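Local coordinates for protein MxaA (Stigmatella aurantiaca, PDB 4W4T) that is a nonribosomal peptide synthetase of the myxalamid PKS-NRPS pathway whose terminal reductase domain, the part in this model, uses NADPH to release the chain as an alcohol, at residues R264-C269 and D319-Y324. Sequence-based numbering, arbitrary orientation.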
# COMPACT_ATOMS: atom_id res chain seq x y z
N ARG A 264 -1.15 11.11 -10.01
CA ARG A 264 -0.00 10.51 -9.34
C ARG A 264 1.05 10.00 -10.31
O ARG A 264 2.26 10.18 -10.13
CB ARG A 264 -0.46 9.34 -8.46
CG ARG A 264 -1.04 9.72 -7.13
CD ARG A 264 -1.34 8.45 -6.33
NE ARG A 264 -2.07 8.73 -5.11
CZ ARG A 264 -1.50 8.91 -3.93
NH1 ARG A 264 -0.18 8.80 -3.81
NH2 ARG A 264 -2.25 9.17 -2.86
N THR A 265 0.57 9.31 -11.33
CA THR A 265 1.46 8.76 -12.34
C THR A 265 2.18 9.86 -13.11
O THR A 265 3.40 9.79 -13.30
CB THR A 265 0.66 7.88 -13.30
OG1 THR A 265 0.05 6.84 -12.54
CG2 THR A 265 1.56 7.28 -14.36
N LEU A 266 1.45 10.88 -13.55
CA LEU A 266 2.08 11.98 -14.28
C LEU A 266 3.11 12.69 -13.43
O LEU A 266 4.19 13.04 -13.92
CB LEU A 266 1.04 12.99 -14.77
CG LEU A 266 0.05 12.45 -15.79
CD1 LEU A 266 -0.82 13.58 -16.35
CD2 LEU A 266 0.77 11.71 -16.91
N LYS A 267 2.80 12.92 -12.15
CA LYS A 267 3.75 13.61 -11.29
C LYS A 267 5.00 12.76 -11.10
O LYS A 267 6.11 13.28 -11.09
CB LYS A 267 3.14 13.95 -9.94
CG LYS A 267 4.13 14.58 -8.96
CD LYS A 267 3.43 15.10 -7.70
CE LYS A 267 4.39 15.81 -6.76
NZ LYS A 267 3.64 16.63 -5.74
N GLY A 268 4.81 11.45 -10.96
CA GLY A 268 5.93 10.52 -10.85
C GLY A 268 6.83 10.59 -12.07
O GLY A 268 8.04 10.62 -11.94
N CYS A 269 6.23 10.63 -13.25
CA CYS A 269 7.04 10.70 -14.47
C CYS A 269 7.82 12.01 -14.50
O CYS A 269 9.00 12.03 -14.86
CB CYS A 269 6.16 10.57 -15.72
SG CYS A 269 5.51 8.91 -15.93
N ASP A 319 3.36 8.32 -26.72
CA ASP A 319 4.43 9.22 -27.15
C ASP A 319 3.88 10.61 -27.46
O ASP A 319 4.59 11.60 -27.33
CB ASP A 319 5.22 8.66 -28.35
CG ASP A 319 4.36 8.37 -29.58
OD1 ASP A 319 3.23 8.88 -29.69
OD2 ASP A 319 4.83 7.62 -30.46
N GLU A 320 2.61 10.69 -27.84
CA GLU A 320 1.96 12.00 -28.01
C GLU A 320 1.81 12.68 -26.64
O GLU A 320 2.08 13.88 -26.49
CB GLU A 320 0.59 11.86 -28.69
CG GLU A 320 0.65 11.21 -30.07
CD GLU A 320 -0.73 11.04 -30.70
OE1 GLU A 320 -1.60 10.35 -30.11
OE2 GLU A 320 -0.93 11.59 -31.80
N MSE A 321 1.40 11.91 -25.64
CA MSE A 321 1.30 12.45 -24.29
C MSE A 321 2.63 13.05 -23.84
O MSE A 321 2.67 14.15 -23.32
CB MSE A 321 0.87 11.37 -23.30
CG MSE A 321 -0.60 11.09 -23.28
SE MSE A 321 -1.61 12.64 -22.58
CE MSE A 321 -0.68 12.95 -20.91
N TRP A 322 3.73 12.33 -24.04
CA TRP A 322 5.00 12.87 -23.58
C TRP A 322 5.37 14.10 -24.39
O TRP A 322 5.91 15.06 -23.84
CB TRP A 322 6.11 11.81 -23.64
CG TRP A 322 5.68 10.43 -23.17
CD1 TRP A 322 6.01 9.24 -23.76
CD2 TRP A 322 4.85 10.11 -22.04
NE1 TRP A 322 5.44 8.20 -23.06
CE2 TRP A 322 4.71 8.70 -22.01
CE3 TRP A 322 4.21 10.87 -21.06
CZ2 TRP A 322 3.96 8.04 -21.03
CZ3 TRP A 322 3.46 10.21 -20.09
CH2 TRP A 322 3.35 8.81 -20.08
N ASN A 323 5.06 14.10 -25.69
CA ASN A 323 5.28 15.31 -26.50
C ASN A 323 4.55 16.51 -25.88
O ASN A 323 5.11 17.59 -25.79
CB ASN A 323 4.81 15.12 -27.94
CG ASN A 323 5.67 14.14 -28.73
OD1 ASN A 323 6.81 13.86 -28.37
ND2 ASN A 323 5.12 13.62 -29.81
N TYR A 324 3.29 16.30 -25.46
CA TYR A 324 2.49 17.41 -24.94
C TYR A 324 3.09 17.93 -23.64
O TYR A 324 3.07 19.12 -23.36
CB TYR A 324 1.02 17.00 -24.72
CG TYR A 324 0.30 16.52 -25.97
CD1 TYR A 324 0.67 16.95 -27.23
CD2 TYR A 324 -0.75 15.60 -25.87
CE1 TYR A 324 0.01 16.52 -28.37
CE2 TYR A 324 -1.42 15.16 -27.01
CZ TYR A 324 -1.03 15.62 -28.26
OH TYR A 324 -1.67 15.18 -29.39
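Leu266 meets both Met321 and Trp322 through a single methyl group, CD2. This carbon lies 4.4 Å from CE of Met321, a selenomethionine here, and 4.4 Å from CZ3 of Trp322, which it approaches at the edge of the indole and near the plane of the ring. The two apolar contacts are loose, and no hydrogen bond joins segments 264-269 and 319-324. Cys269, one turn further along its helix, adds a more distant sulfur-aromatic contact: SG sits 5.3 Å from the centroid of the six-membered ring of Trp322, in an oblique position 39° off the ring normal. The benzo end of the indole therefore receives a methyl at its rim and a sulfur obliquely above it.

Met321 reaches across by a folded side chain: rotation about CG-SE, chi3 -53°, swings CE toward Leu266. Its CB also lies against one face of the neighbouring indole, 4.0 Å above the plane and displaced toward the rim, on the side opposite to the Cys269 sulfur. A weak hydrogen bond from Trp322 NE1 to Pro276 O ties the pyrrole side of the indole to strand 274-277, whose Ala275 touches both Trp322 and Cys269. Ile403 of helix 400-412 and the loop residue Val316 pack on Met321.

The contact is buried and lies away from the NADPH-binding residues. It joins helix 261-272 to helix 318-328 beside the small parallel sheet formed by strands 274-277 and 333-336, an apolar helix-helix packing in the smaller C-terminal lobe that accompanies the Rossmann fold in extended short-chain dehydrogenases/reductases.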